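PDB 5YSC: vitamin B12-binding protein from Vibrio cholerae O395, which binds vitamin B12 in the periplasm and probably delivers it to BtuC of the BtuCDF import transporter. Local coordinates for residues A[24-29]-A[61-66]; A[33-38]-A[54-59]; A[71-76]-A[99-104]; A[78-83]-A[119-124]. All coordinates share one frame; numbering follows the deposited sequence.

Interaction 1 (A[24-29]-A[61-66]). With SO4 (sulfate ion), chain C.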
loop_
_atom_site.group_PDB
_atom_site.type_symbol
_atom_site.label_atom_id
_atom_site.label_comp_id
_atom_site.label_asym_id
_atom_site.label_seq_id
_atom_site.Cartn_x
_atom_site.Cartn_y
_atom_site.Cartn_z
ATOM N N ILE A 24 -8.126 -17.173 4.722
ATOM C CA ILE A 24 -8.771 -16.232 3.808
ATOM C C ILE A 24 -8.101 -14.883 3.972
ATOM O O ILE A 24 -7.862 -14.446 5.097
ATOM C CB ILE A 24 -10.277 -16.135 4.084
ATOM C CG1 ILE A 24 -10.951 -17.443 3.645
ATOM C CG2 ILE A 24 -10.917 -14.936 3.363
ATOM C CD1 ILE A 24 -12.464 -17.454 3.872
ATOM N N SER A 25 -7.791 -14.232 2.848
ATOM C CA SER A 25 -7.231 -12.883 2.818
ATOM C C SER A 25 -8.273 -11.916 2.286
ATOM O O SER A 25 -8.886 -12.160 1.234
ATOM C CB SER A 25 -5.994 -12.817 1.926
ATOM O OG SER A 25 -5.680 -11.474 1.659
ATOM N N LEU A 26 -8.428 -10.804 2.986
ATOM C CA LEU A 26 -9.408 -9.795 2.604
ATOM C C LEU A 26 -8.790 -8.570 1.923
ATOM O O LEU A 26 -9.464 -7.545 1.812
ATOM C CB LEU A 26 -10.214 -9.371 3.825
ATOM C CG LEU A 26 -10.950 -10.497 4.564
ATOM C CD1 LEU A 26 -11.699 -9.907 5.754
ATOM C CD2 LEU A 26 -11.925 -11.256 3.665
ATOM N N ALA A 27 -7.523 -8.637 1.482
ATOM C CA ALA A 27 -6.912 -7.482 0.819
ATOM C C ALA A 27 -5.773 -7.921 -0.102
ATOM O O ALA A 27 -5.117 -8.926 0.169
ATOM C CB ALA A 27 -6.379 -6.455 1.823
ATOM N N PRO A 28 -5.516 -7.174 -1.182
ATOM C CA PRO A 28 -4.350 -7.493 -2.030
ATOM C C PRO A 28 -3.056 -7.533 -1.254
ATOM O O PRO A 28 -2.247 -8.450 -1.460
ATOM C CB PRO A 28 -4.360 -6.363 -3.054
ATOM C CG PRO A 28 -5.792 -5.962 -3.179
ATOM C CD PRO A 28 -6.315 -6.055 -1.723
ATOM N N HIS A 29 -2.809 -6.550 -0.391
ATOM C CA HIS A 29 -1.559 -6.569 0.362
ATOM C C HIS A 29 -1.522 -7.761 1.288
ATOM O O HIS A 29 -0.469 -8.379 1.479
ATOM C CB HIS A 29 -1.360 -5.285 1.165
ATOM C CG HIS A 29 -1.946 -5.351 2.555
ATOM N ND1 HIS A 29 -3.287 -5.160 2.813
ATOM C CD2 HIS A 29 -1.375 -5.684 3.737
ATOM C CE1 HIS A 29 -3.513 -5.355 4.098
ATOM N NE2 HIS A 29 -2.367 -5.654 4.680
ATOM N N ARG A 61 -12.573 -15.329 -4.923
ATOM C CA ARG A 61 -12.635 -13.993 -4.345
ATOM C C ARG A 61 -13.805 -13.883 -3.372
ATOM O O ARG A 61 -14.906 -14.362 -3.661
ATOM C CB ARG A 61 -12.788 -12.962 -5.447
ATOM C CG ARG A 61 -11.482 -12.551 -6.055
ATOM C CD ARG A 61 -10.969 -13.420 -7.175
ATOM N NE ARG A 61 -9.757 -12.755 -7.665
ATOM C CZ ARG A 61 -8.507 -13.162 -7.466
ATOM N NH1 ARG A 61 -8.231 -14.329 -6.891
ATOM N NH2 ARG A 61 -7.525 -12.402 -7.905
ATOM N N VAL A 62 -13.567 -13.255 -2.223
ATOM C CA VAL A 62 -14.648 -13.061 -1.258
ATOM C C VAL A 62 -14.704 -11.624 -0.774
ATOM O O VAL A 62 -15.362 -11.328 0.224
ATOM C CB VAL A 62 -14.516 -14.019 -0.065
ATOM C CG1 VAL A 62 -14.795 -15.466 -0.517
ATOM C CG2 VAL A 62 -13.157 -13.902 0.603
ATOM N N ALA A 63 -14.018 -10.711 -1.445
ATOM C CA ALA A 63 -14.023 -9.341 -0.948
ATOM C C ALA A 63 -13.616 -8.377 -2.051
ATOM O O ALA A 63 -12.812 -8.704 -2.926
ATOM C CB ALA A 63 -13.100 -9.162 0.255
ATOM N N ASN A 64 -14.180 -7.175 -1.983
ATOM C CA ASN A 64 -13.800 -6.074 -2.854
ATOM C C ASN A 64 -13.968 -4.797 -2.052
ATOM O O ASN A 64 -14.178 -4.837 -0.838
ATOM C CB ASN A 64 -14.621 -6.050 -4.144
ATOM C CG ASN A 64 -16.098 -5.945 -3.886
ATOM O OD1 ASN A 64 -16.553 -5.169 -3.048
ATOM N ND2 ASN A 64 -16.862 -6.739 -4.617
ATOM N N HIS A 65 -13.839 -3.652 -2.726
ATOM C CA HIS A 65 -13.689 -2.409 -1.979
ATOM C C HIS A 65 -14.951 -1.997 -1.260
ATOM O O HIS A 65 -14.887 -1.150 -0.369
ATOM C CB HIS A 65 -13.265 -1.274 -2.912
ATOM C CG HIS A 65 -14.273 -0.963 -3.977
ATOM N ND1 HIS A 65 -14.915 0.258 -4.070
ATOM C CD2 HIS A 65 -14.743 -1.715 -5.000
ATOM C CE1 HIS A 65 -15.725 0.243 -5.115
ATOM N NE2 HIS A 65 -15.633 -0.936 -5.700
ATOM N N GLN A 66 -16.084 -2.564 -1.648
ATOM C CA GLN A 66 -17.355 -2.173 -1.060
ATOM C C GLN A 66 -17.968 -3.253 -0.173
ATOM O O GLN A 66 -18.715 -2.950 0.742
ATOM C CB GLN A 66 -18.343 -1.754 -2.153
ATOM C CG GLN A 66 -18.414 -2.716 -3.318
ATOM C CD GLN A 66 -18.898 -2.059 -4.595
ATOM O OE1 GLN A 66 -19.228 -0.876 -4.609
ATOM N NE2 GLN A 66 -18.946 -2.830 -5.677
HETATM S S SO4 C . -9.991 -9.947 -9.575
HETATM O O1 SO4 C . -8.611 -10.155 -9.103
HETATM O O2 SO4 C . -10.108 -10.364 -10.974
HETATM O O3 SO4 C . -10.300 -8.522 -9.472
HETATM O O4 SO4 C . -10.946 -10.745 -8.805
#

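Interaction 2 (A[33-38]-A[54-59])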
loop_
_atom_site.group_PDB
_atom_site.type_symbol
_atom_site.label_atom_id
_atom_site.label_comp_id
_atom_site.label_asym_id
_atom_site.label_seq_id
_atom_site.Cartn_x
_atom_site.Cartn_y
_atom_site.Cartn_z
ATOM N N ILE A 33 1.477 -10.578 1.772
ATOM C CA ILE A 33 2.146 -10.869 3.038
ATOM C C ILE A 33 1.920 -12.307 3.444
ATOM O O ILE A 33 2.808 -12.938 4.041
ATOM C CB ILE A 33 1.667 -9.886 4.120
ATOM C CG1 ILE A 33 2.212 -8.475 3.833
ATOM C CG2 ILE A 33 2.076 -10.370 5.464
ATOM C CD1 ILE A 33 3.612 -8.386 3.756
ATOM N N ALA A 34 0.736 -12.843 3.137
ATOM C CA ALA A 34 0.450 -14.248 3.442
ATOM C C ALA A 34 1.423 -15.173 2.715
ATOM O O ALA A 34 1.999 -16.087 3.325
ATOM C CB ALA A 34 -1.006 -14.593 3.111
ATOM N N TYR A 35 1.641 -14.941 1.413
ATOM C CA TYR A 35 2.618 -15.770 0.698
ATOM C C TYR A 35 4.021 -15.591 1.257
ATOM O O TYR A 35 4.739 -16.587 1.454
ATOM C CB TYR A 35 2.608 -15.467 -0.803
ATOM C CG TYR A 35 1.572 -16.250 -1.569
ATOM C CD1 TYR A 35 0.292 -15.769 -1.693
ATOM C CD2 TYR A 35 1.869 -17.466 -2.192
ATOM C CE1 TYR A 35 -0.674 -16.456 -2.383
ATOM C CE2 TYR A 35 0.901 -18.158 -2.879
ATOM C CZ TYR A 35 -0.379 -17.643 -2.987
ATOM O OH TYR A 35 -1.379 -18.328 -3.713
ATOM N N ALA A 36 4.417 -14.345 1.572
ATOM C CA ALA A 36 5.753 -14.119 2.126
ATOM C C ALA A 36 5.930 -14.795 3.483
ATOM O O ALA A 36 7.063 -15.147 3.861
ATOM C CB ALA A 36 6.027 -12.631 2.255
ATOM N N ALA A 37 4.837 -14.949 4.219
ATOM C CA ALA A 37 4.844 -15.531 5.548
ATOM C C ALA A 37 4.767 -17.031 5.516
ATOM O O ALA A 37 4.639 -17.631 6.587
ATOM C CB ALA A 37 3.674 -14.981 6.382
ATOM N N GLY A 38 4.822 -17.653 4.339
ATOM C CA GLY A 38 4.704 -19.100 4.263
ATOM C C GLY A 38 3.317 -19.650 4.527
ATOM O O GLY A 38 3.181 -20.741 5.108
ATOM N N PRO A 54 1.364 -14.143 -8.723
ATOM C CA PRO A 54 0.281 -14.284 -9.699
ATOM C C PRO A 54 -0.583 -15.530 -9.550
ATOM O O PRO A 54 -1.731 -15.494 -9.982
ATOM C CB PRO A 54 1.026 -14.253 -11.052
ATOM C CG PRO A 54 2.304 -13.457 -10.735
ATOM C CD PRO A 54 2.672 -13.862 -9.340
ATOM N N GLN A 55 -0.081 -16.624 -8.975
ATOM C CA GLN A 55 -0.912 -17.812 -8.787
ATOM C C GLN A 55 -2.155 -17.488 -7.949
ATOM O O GLN A 55 -3.125 -18.244 -7.967
ATOM C CB GLN A 55 -0.114 -18.941 -8.122
ATOM C CG GLN A 55 0.424 -18.648 -6.768
ATOM C CD GLN A 55 1.615 -19.529 -6.409
ATOM O OE1 GLN A 55 2.714 -19.028 -6.131
ATOM N NE2 GLN A 55 1.404 -20.847 -6.424
ATOM N N ALA A 56 -2.133 -16.363 -7.234
ATOM C CA ALA A 56 -3.270 -15.985 -6.397
ATOM C C ALA A 56 -4.501 -15.681 -7.231
ATOM O O ALA A 56 -5.621 -15.696 -6.699
ATOM C CB ALA A 56 -2.954 -14.765 -5.515
ATOM N N LEU A 57 -4.308 -15.371 -8.520
ATOM C CA LEU A 57 -5.416 -15.211 -9.451
ATOM C C LEU A 57 -6.306 -16.449 -9.467
ATOM O O LEU A 57 -7.488 -16.367 -9.798
ATOM C CB LEU A 57 -4.853 -14.972 -10.856
ATOM C CG LEU A 57 -4.129 -13.660 -11.099
ATOM C CD1 LEU A 57 -3.230 -13.764 -12.378
ATOM C CD2 LEU A 57 -5.185 -12.559 -11.211
ATOM N N GLU A 58 -5.742 -17.571 -9.144
ATOM C CA GLU A 58 -6.451 -18.850 -9.212
ATOM C C GLU A 58 -7.452 -19.077 -8.072
ATOM O O GLU A 58 -8.229 -19.955 -8.142
ATOM C CB GLU A 58 -5.424 -20.029 -9.186
ATOM C CG GLU A 58 -5.975 -21.390 -9.520
ATOM C CD GLU A 58 -4.956 -22.450 -9.814
ATOM O OE1 GLU A 58 -3.854 -22.301 -9.400
ATOM O OE2 GLU A 58 -5.302 -23.426 -10.504
ATOM N N LEU A 59 -7.401 -18.281 -7.048
ATOM C CA LEU A 59 -8.224 -18.507 -5.897
ATOM C C LEU A 59 -9.525 -17.776 -5.897
ATOM O O LEU A 59 -9.638 -16.777 -6.465
ATOM C CB LEU A 59 -7.467 -18.150 -4.672
ATOM C CG LEU A 59 -6.110 -18.790 -4.440
ATOM C CD1 LEU A 59 -5.287 -18.196 -3.312
ATOM C CD2 LEU A 59 -6.313 -20.248 -4.222
#

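Interaction 3 (A[71-76]-A[99-104])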
loop_
_atom_site.group_PDB
_atom_site.type_symbol
_atom_site.label_atom_id
_atom_site.label_comp_id
_atom_site.label_asym_id
_atom_site.label_seq_id
_atom_site.Cartn_x
_atom_site.Cartn_y
_atom_site.Cartn_z
ATOM N N GLU A 71 -21.369 -14.638 3.167
ATOM C CA GLU A 71 -21.993 -15.909 2.827
ATOM C C GLU A 71 -20.946 -16.902 2.348
ATOM O O GLU A 71 -20.877 -18.034 2.833
ATOM C CB GLU A 71 -23.049 -15.687 1.758
ATOM C CG GLU A 71 -23.863 -16.930 1.422
ATOM C CD GLU A 71 -25.077 -16.630 0.569
ATOM O OE1 GLU A 71 -25.237 -15.483 0.096
ATOM O OE2 GLU A 71 -25.883 -17.557 0.378
ATOM N N LYS A 72 -20.104 -16.470 1.408
ATOM C CA LYS A 72 -19.055 -17.336 0.873
ATOM C C LYS A 72 -18.058 -17.716 1.950
ATOM O O LYS A 72 -17.611 -18.862 2.005
ATOM C CB LYS A 72 -18.348 -16.647 -0.292
ATOM C CG LYS A 72 -18.966 -16.900 -1.629
ATOM C CD LYS A 72 -18.248 -16.148 -2.772
ATOM C CE LYS A 72 -17.979 -17.013 -3.983
ATOM N NZ LYS A 72 -16.606 -17.609 -3.898
ATOM N N ILE A 73 -17.698 -16.772 2.824
ATOM C CA ILE A 73 -16.787 -17.089 3.922
ATOM C C ILE A 73 -17.370 -18.176 4.827
ATOM O O ILE A 73 -16.647 -19.069 5.306
ATOM C CB ILE A 73 -16.438 -15.810 4.705
ATOM C CG1 ILE A 73 -15.662 -14.864 3.780
ATOM C CG2 ILE A 73 -15.642 -16.125 5.929
ATOM C CD1 ILE A 73 -15.170 -13.614 4.449
ATOM N N LEU A 74 -18.672 -18.096 5.120
ATOM C CA LEU A 74 -19.314 -19.150 5.898
ATOM C C LEU A 74 -19.129 -20.491 5.202
ATOM O O LEU A 74 -18.778 -21.497 5.829
ATOM C CB LEU A 74 -20.804 -18.835 6.046
ATOM C CG LEU A 74 -21.422 -18.176 7.283
ATOM C CD1 LEU A 74 -20.468 -17.762 8.370
ATOM C CD2 LEU A 74 -22.249 -16.994 6.824
ATOM N N THR A 75 -19.320 -20.466 3.892
ATOM C CA THR A 75 -19.153 -21.614 3.019
ATOM C C THR A 75 -17.756 -22.227 3.053
ATOM O O THR A 75 -17.586 -23.387 2.700
ATOM C CB THR A 75 -19.418 -21.193 1.570
ATOM O OG1 THR A 75 -20.788 -21.436 1.225
ATOM C CG2 THR A 75 -18.486 -21.924 0.623
ATOM N N LEU A 76 -16.761 -21.444 3.458
ATOM C CA LEU A 76 -15.365 -21.857 3.375
ATOM C C LEU A 76 -14.774 -22.306 4.696
ATOM O O LEU A 76 -13.724 -22.955 4.689
ATOM C CB LEU A 76 -14.502 -20.721 2.810
ATOM C CG LEU A 76 -14.664 -20.478 1.302
ATOM C CD1 LEU A 76 -14.075 -19.147 0.885
ATOM C CD2 LEU A 76 -14.013 -21.608 0.501
ATOM N N LEU A 99 -19.033 -13.669 14.758
ATOM C CA LEU A 99 -19.237 -15.050 14.358
ATOM C C LEU A 99 -18.171 -15.988 14.903
ATOM O O LEU A 99 -18.286 -17.196 14.686
ATOM C CB LEU A 99 -19.266 -15.146 12.842
ATOM C CG LEU A 99 -20.543 -14.676 12.152
ATOM C CD1 LEU A 99 -20.319 -14.584 10.632
ATOM C CD2 LEU A 99 -21.650 -15.648 12.469
ATOM N N GLY A 100 -17.141 -15.460 15.575
ATOM C CA GLY A 100 -16.149 -16.265 16.237
ATOM C C GLY A 100 -14.985 -16.714 15.385
ATOM O O GLY A 100 -14.294 -17.662 15.764
ATOM N N PHE A 101 -14.734 -16.066 14.256
ATOM C CA PHE A 101 -13.572 -16.423 13.451
ATOM C C PHE A 101 -12.276 -15.889 14.056
ATOM O O PHE A 101 -12.224 -14.818 14.674
ATOM C CB PHE A 101 -13.724 -15.897 12.030
ATOM C CG PHE A 101 -14.755 -16.611 11.242
ATOM C CD1 PHE A 101 -14.536 -17.901 10.833
ATOM C CD2 PHE A 101 -15.944 -15.991 10.903
ATOM C CE1 PHE A 101 -15.465 -18.571 10.103
ATOM C CE2 PHE A 101 -16.900 -16.659 10.158
ATOM C CZ PHE A 101 -16.653 -17.961 9.762
ATOM N N THR A 102 -11.207 -16.660 13.870
ATOM C CA THR A 102 -9.898 -16.198 14.271
ATOM C C THR A 102 -9.430 -15.222 13.200
ATOM O O THR A 102 -9.346 -15.585 12.021
ATOM C CB THR A 102 -8.930 -17.360 14.435
ATOM O OG1 THR A 102 -9.420 -18.235 15.461
ATOM C CG2 THR A 102 -7.576 -16.851 14.849
ATOM N N ILE A 103 -9.173 -13.986 13.608
ATOM C CA ILE A 103 -8.852 -12.917 12.679
ATOM C C ILE A 103 -7.556 -12.250 13.085
ATOM O O ILE A 103 -7.404 -11.789 14.225
ATOM C CB ILE A 103 -9.969 -11.862 12.609
ATOM C CG1 ILE A 103 -11.270 -12.504 12.157
ATOM C CG2 ILE A 103 -9.572 -10.734 11.641
ATOM C CD1 ILE A 103 -12.493 -11.732 12.541
ATOM N N TYR A 104 -6.644 -12.128 12.128
ATOM C CA TYR A 104 -5.474 -11.306 12.280
ATOM C C TYR A 104 -5.756 -9.953 11.644
ATOM O O TYR A 104 -6.095 -9.876 10.467
ATOM C CB TYR A 104 -4.261 -12.001 11.647
ATOM C CG TYR A 104 -3.042 -11.135 11.761
ATOM C CD1 TYR A 104 -2.323 -11.069 12.950
ATOM C CD2 TYR A 104 -2.631 -10.343 10.693
ATOM C CE1 TYR A 104 -1.238 -10.263 13.074
ATOM C CE2 TYR A 104 -1.530 -9.538 10.807
ATOM C CZ TYR A 104 -0.824 -9.503 11.999
ATOM O OH TYR A 104 0.239 -8.668 12.168
#

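Interaction 4 (A[78-83]-A[119-124])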
loop_
_atom_site.group_PDB
_atom_site.type_symbol
_atom_site.label_atom_id
_atom_site.label_comp_id
_atom_site.label_asym_id
_atom_site.label_seq_id
_atom_site.Cartn_x
_atom_site.Cartn_y
_atom_site.Cartn_z
ATOM N N PRO A 78 -13.051 -20.914 7.292
ATOM C CA PRO A 78 -11.641 -20.618 7.526
ATOM C C PRO A 78 -11.288 -20.788 8.985
ATOM O O PRO A 78 -12.108 -20.550 9.871
ATOM C CB PRO A 78 -11.510 -19.151 7.080
ATOM C CG PRO A 78 -12.831 -18.558 7.452
ATOM C CD PRO A 78 -13.834 -19.673 7.113
ATOM N N ASP A 79 -10.055 -21.212 9.252
ATOM C CA ASP A 79 -9.555 -21.164 10.614
ATOM C C ASP A 79 -8.674 -19.952 10.854
ATOM O O ASP A 79 -8.245 -19.731 11.986
ATOM C CB ASP A 79 -8.817 -22.464 10.972
ATOM C CG ASP A 79 -7.681 -22.797 10.024
ATOM O OD1 ASP A 79 -7.400 -21.996 9.112
ATOM O OD2 ASP A 79 -7.060 -23.872 10.192
ATOM N N LEU A 80 -8.429 -19.144 9.814
ATOM C CA LEU A 80 -7.747 -17.862 9.963
ATOM C C LEU A 80 -8.204 -16.913 8.857
ATOM O O LEU A 80 -8.169 -17.285 7.686
ATOM C CB LEU A 80 -6.226 -18.040 9.889
ATOM C CG LEU A 80 -5.436 -16.729 9.887
ATOM C CD1 LEU A 80 -5.632 -16.024 11.222
ATOM C CD2 LEU A 80 -3.951 -16.979 9.603
ATOM N N ILE A 81 -8.577 -15.680 9.223
ATOM C CA ILE A 81 -8.931 -14.629 8.281
ATOM C C ILE A 81 -7.926 -13.501 8.490
ATOM O O ILE A 81 -7.674 -13.084 9.622
ATOM C CB ILE A 81 -10.381 -14.129 8.476
ATOM C CG1 ILE A 81 -11.390 -15.260 8.278
ATOM C CG2 ILE A 81 -10.666 -12.941 7.564
ATOM C CD1 ILE A 81 -12.842 -14.854 8.444
ATOM N N ILE A 82 -7.312 -13.043 7.408
ATOM C CA ILE A 82 -6.366 -11.943 7.441
ATOM C C ILE A 82 -7.084 -10.685 6.996
ATOM O O ILE A 82 -7.391 -10.526 5.817
ATOM C CB ILE A 82 -5.144 -12.195 6.545
ATOM C CG1 ILE A 82 -4.529 -13.549 6.853
ATOM C CG2 ILE A 82 -4.151 -11.084 6.776
ATOM C CD1 ILE A 82 -3.450 -13.912 5.843
ATOM N N ALA A 83 -7.397 -9.818 7.954
ATOM C CA ALA A 83 -8.216 -8.647 7.678
ATOM C C ALA A 83 -7.383 -7.397 7.476
ATOM O O ALA A 83 -6.259 -7.281 7.936
ATOM C CB ALA A 83 -9.201 -8.393 8.810
ATOM N N GLU A 119 6.097 -11.370 10.260
ATOM C CA GLU A 119 6.582 -12.160 11.388
ATOM C C GLU A 119 5.416 -12.697 12.207
ATOM O O GLU A 119 5.384 -13.881 12.548
ATOM C CB GLU A 119 7.531 -11.320 12.238
ATOM C CG GLU A 119 8.072 -12.045 13.466
ATOM C CD GLU A 119 9.088 -11.198 14.194
ATOM O OE1 GLU A 119 8.982 -9.952 14.121
ATOM O OE2 GLU A 119 9.998 -11.774 14.830
ATOM N N ALA A 120 4.408 -11.869 12.445
ATOM C CA ALA A 120 3.185 -12.354 13.083
ATOM C C ALA A 120 2.535 -13.474 12.288
ATOM O O ALA A 120 2.134 -14.503 12.844
ATOM C CB ALA A 120 2.195 -11.199 13.268
ATOM N N LEU A 121 2.373 -13.292 10.978
ATOM C CA LEU A 121 1.663 -14.301 10.234
ATOM C C LEU A 121 2.433 -15.609 10.178
ATOM O O LEU A 121 1.833 -16.668 10.018
ATOM C CB LEU A 121 1.349 -13.788 8.827
ATOM C CG LEU A 121 0.180 -12.810 8.748
ATOM C CD1 LEU A 121 0.089 -12.212 7.349
ATOM C CD2 LEU A 121 -1.139 -13.512 9.082
ATOM N N SER A 122 3.752 -15.551 10.273
ATOM C CA SER A 122 4.548 -16.770 10.264
ATOM C C SER A 122 4.221 -17.684 11.443
ATOM O O SER A 122 4.478 -18.895 11.369
ATOM C CB SER A 122 6.031 -16.402 10.260
ATOM O OG SER A 122 6.539 -16.150 11.551
ATOM N N HIS A 123 3.640 -17.141 12.512
ATOM C CA HIS A 123 3.234 -17.988 13.636
ATOM C C HIS A 123 2.160 -18.990 13.246
ATOM O O HIS A 123 1.918 -19.960 13.980
ATOM C CB HIS A 123 2.712 -17.136 14.796
ATOM C CG HIS A 123 3.776 -16.380 15.514
ATOM N ND1 HIS A 123 4.582 -15.459 14.889
ATOM C CD2 HIS A 123 4.170 -16.407 16.805
ATOM C CE1 HIS A 123 5.426 -14.950 15.765
ATOM N NE2 HIS A 123 5.200 -15.513 16.934
ATOM N N TYR A 124 1.489 -18.753 12.130
ATOM C CA TYR A 124 0.414 -19.639 11.719
ATOM C C TYR A 124 0.890 -20.595 10.650
ATOM O O TYR A 124 0.097 -21.337 10.083
ATOM C CB TYR A 124 -0.778 -18.847 11.186
ATOM C CG TYR A 124 -1.409 -17.933 12.198
ATOM C CD1 TYR A 124 -2.429 -18.377 13.021
ATOM C CD2 TYR A 124 -0.986 -16.628 12.331
ATOM C CE1 TYR A 124 -3.006 -17.542 13.943
ATOM C CE2 TYR A 124 -1.557 -15.787 13.249
ATOM C CZ TYR A 124 -2.564 -16.246 14.055
ATOM O OH TYR A 124 -3.127 -15.394 14.974
#

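Interaction 1 (A[24-29]-A[61-66])
Val62 and Ala63 meet Ile24 and Leu26 through methyl groups alone, with no hydrogen bond between the segments, while Arg61 next door turns away and grips a sulfate. The shortest approach is Val62 CG2 to Ile24 CG2, 3.7 Å, and these two side chains cross at about a right angle. Leu26 CD2 comes in beside them. Leu26 CD2 lies 4.2 Å from both Val62 CG2 and Ala63 CB. All four residues are buried, and helix 70-76 closes over Ile24 and Val62 through Leu76. Strand 23-25 is an inner strand of the parallel sheet of this periplasmic-binding fold. Beyond it, Ala27 is the N-cap of helix 28-36. Pro28 and His29, and from the other segment Asn64 and His65, belong to the cobalamin pocket, so the methyl contact joins two chain segments that both lead to the ligand. His29 N donates to the corrinoid; the bond from His65 N is weak. Asn64 makes an Asx turn, its OD1 accepting from Gln66 N at 3.0 Å. The Arg61 chain bends at chi2 (86°) and presents its guanidinium edge to the sulfate, whose sulfur lies in the guanidinium plane. Arg61 NE donates to sulfate O4 at 2.6 Å, and Arg61 NH2 to sulfate O1 at 2.8 Å with an N-H...O angle of 162°. The sulfate probably came from the crystallisation liquor. NH1 of Arg61 also bonds Ala56 O and Leu59 O.

Interaction 2 (A[33-38]-A[54-59])
The phenol ring of Tyr35 and the side-chain amide of Gln55 are the flat groups here, and their planes are turned 31° apart. The amide approaches the ring obliquely: Gln55 OE1 is 3.8 Å from Tyr35 CE2. Ala56 approaches the ring obliquely too, its CB 4.2 Å from Tyr35 CE1. The Tyr35 hydroxyl reaches furthest and touches carbon atoms of residues 54-59. Gln55 CG is 3.6 Å from Tyr35 OH, and Ala56 CA is 4.0 Å from Tyr35 OH. Leu59 comes from the direction opposite to the tyrosine and brings CD1 to 3.9 Å from Tyr35 OH. Gln55 CG lies between its own backbone N and carbonyl carbon (chi1 61°), and the chain is extended beyond it, which carries the amide back along the ring. No hydrogen bond joins the two segments. Residues 54-58 form a short 3-10 segment, with Leu57 N bonded to Pro54 O and Glu58 N to Gln55 O. Helix 28-36 ends in a Schellman motif with Gly38 at C-prime. Tyr35 sits in the last turn of the helix and spans to the loop between strand 43-45 and helix 70-76. Leu43 of the outermost strand 43-45 packs against both Tyr35 and Leu59. Elsewhere on this helical end, Ile33 and Ala37 pack on helix 112-122.

Interaction 3 (A[71-76]-A[99-104])
Leu74 on helix 70-76 and Leu99 just after helix 90-98 mark the closest backbone approach, with CA atoms 9.4 Å apart, so side chains alone bridge the gap. Leu74 uses one methyl for two of the three residue pairs. Leu74 CD1 is 3.9 Å from Leu99 CD1, and the two side chains cross at about a right angle. The same methyl sits at the edge of the Phe101 ring, near the ring plane. Leu74 CD1 is 4.1 Å from Phe101 CZ and equally far from Phe101 CE2. Leu74 also crosses Phe101 at about a right angle. Both torsions of Leu74 leave the staggered positions (chi1 -98°, chi2 3°). Such a shape would be strained, or may reflect the exposed position and a crystal neighbour that touches this residue. Ile73, a buried residue, also approaches the ring, obliquely. Ile73 CG2 is 4.4 Å from Phe101 CZ. Phe101 CG is anti to its own carbonyl carbon (chi1 -71°), which turns the ring back toward helix 70-76. Gly100, between Leu99 and Phe101, has positive phi and ends helix 90-98 in a Schellman motif. The chain can thus turn sharply from the helix into strand 103-105. Leu96 of helix 90-98 and Ile81 of strand 80-83 both touch Ile73 and Phe101. Helix 70-76 also carries Glu71, predicted to be important for BtuC binding. The arrangement belongs to an alpha/beta layer: strand 80-83, helix 90-98 and strand 103-105 form a beta-alpha-beta crossover, and helix 70-76 packs beside the crossover helix.

Interaction 4 (A[78-83]-A[119-124])
Leu80 lies over one face of the Tyr124 ring, and Ile82 meets Leu121 tip to tip. Both pairs join strand 80-83, an inner strand of a four-stranded parallel sheet, to the end of helix 112-122 and the residues that follow, in the alpha/beta fold of a periplasmic binding protein. Leu80 and Tyr124 cross at about a right angle. Leu80 CD2 makes a CH-pi contact, 4.0 Å from the centroid of the Tyr124 ring and 22° off its normal. The methyl is displaced toward the rim, with Tyr124 CG the ring atom nearest to Leu80 CD2 at 3.8 Å. The other branch, Leu80 CD1, lies 4.1 Å from Tyr124 CE1, so both methyls follow the ring. With CG anti to the backbone N (chi1 174°), Leu80 sends its fork out over the aromatic group. Two residues further along the strand, Ile82 CD1 points at Leu121 CD2, 4.0 Å away. Ile82 also packs on Ala30 and Ala34 of helix 28-36, and Leu121 on Ile33, so three elements share this apolar layer. The Tyr124 ring meets Phe18 edge-to-face. No hydrogen bond crosses between the segments. Within residues 119-124, the Glu119 carbonyl oxygen receives two side-chain donors: Ser122 OG at 2.7 Å, and His123 ND1 at 2.9 Å, with Glu119 O lying in the plane of the histidine ring.

Overall arrangement
From the N terminus, strand 23-25 leads into helix 28-36. Interaction 1 closes a loop from this point to residues 61-66. Interaction 2, nested inside it, closes the shorter loop from helix 28-36 to 54-59. The two touch at Arg61 and Ala56. Interaction 3 closes the loop from 71-76 to 99-104 and interaction 4 that from 78-83 to 119-124, so these two cross. Strand 80-83 is hydrogen-bonded to strands 23-25 and 103-105, which links interactions 1, 3 and 4 through one sheet. Helix 70-76 carries the first segment of interaction 3 and packs on interaction 1 through Lys72 and Leu76. Interactions 2 and 4 meet where Ile33 and Ala37 touch Leu121.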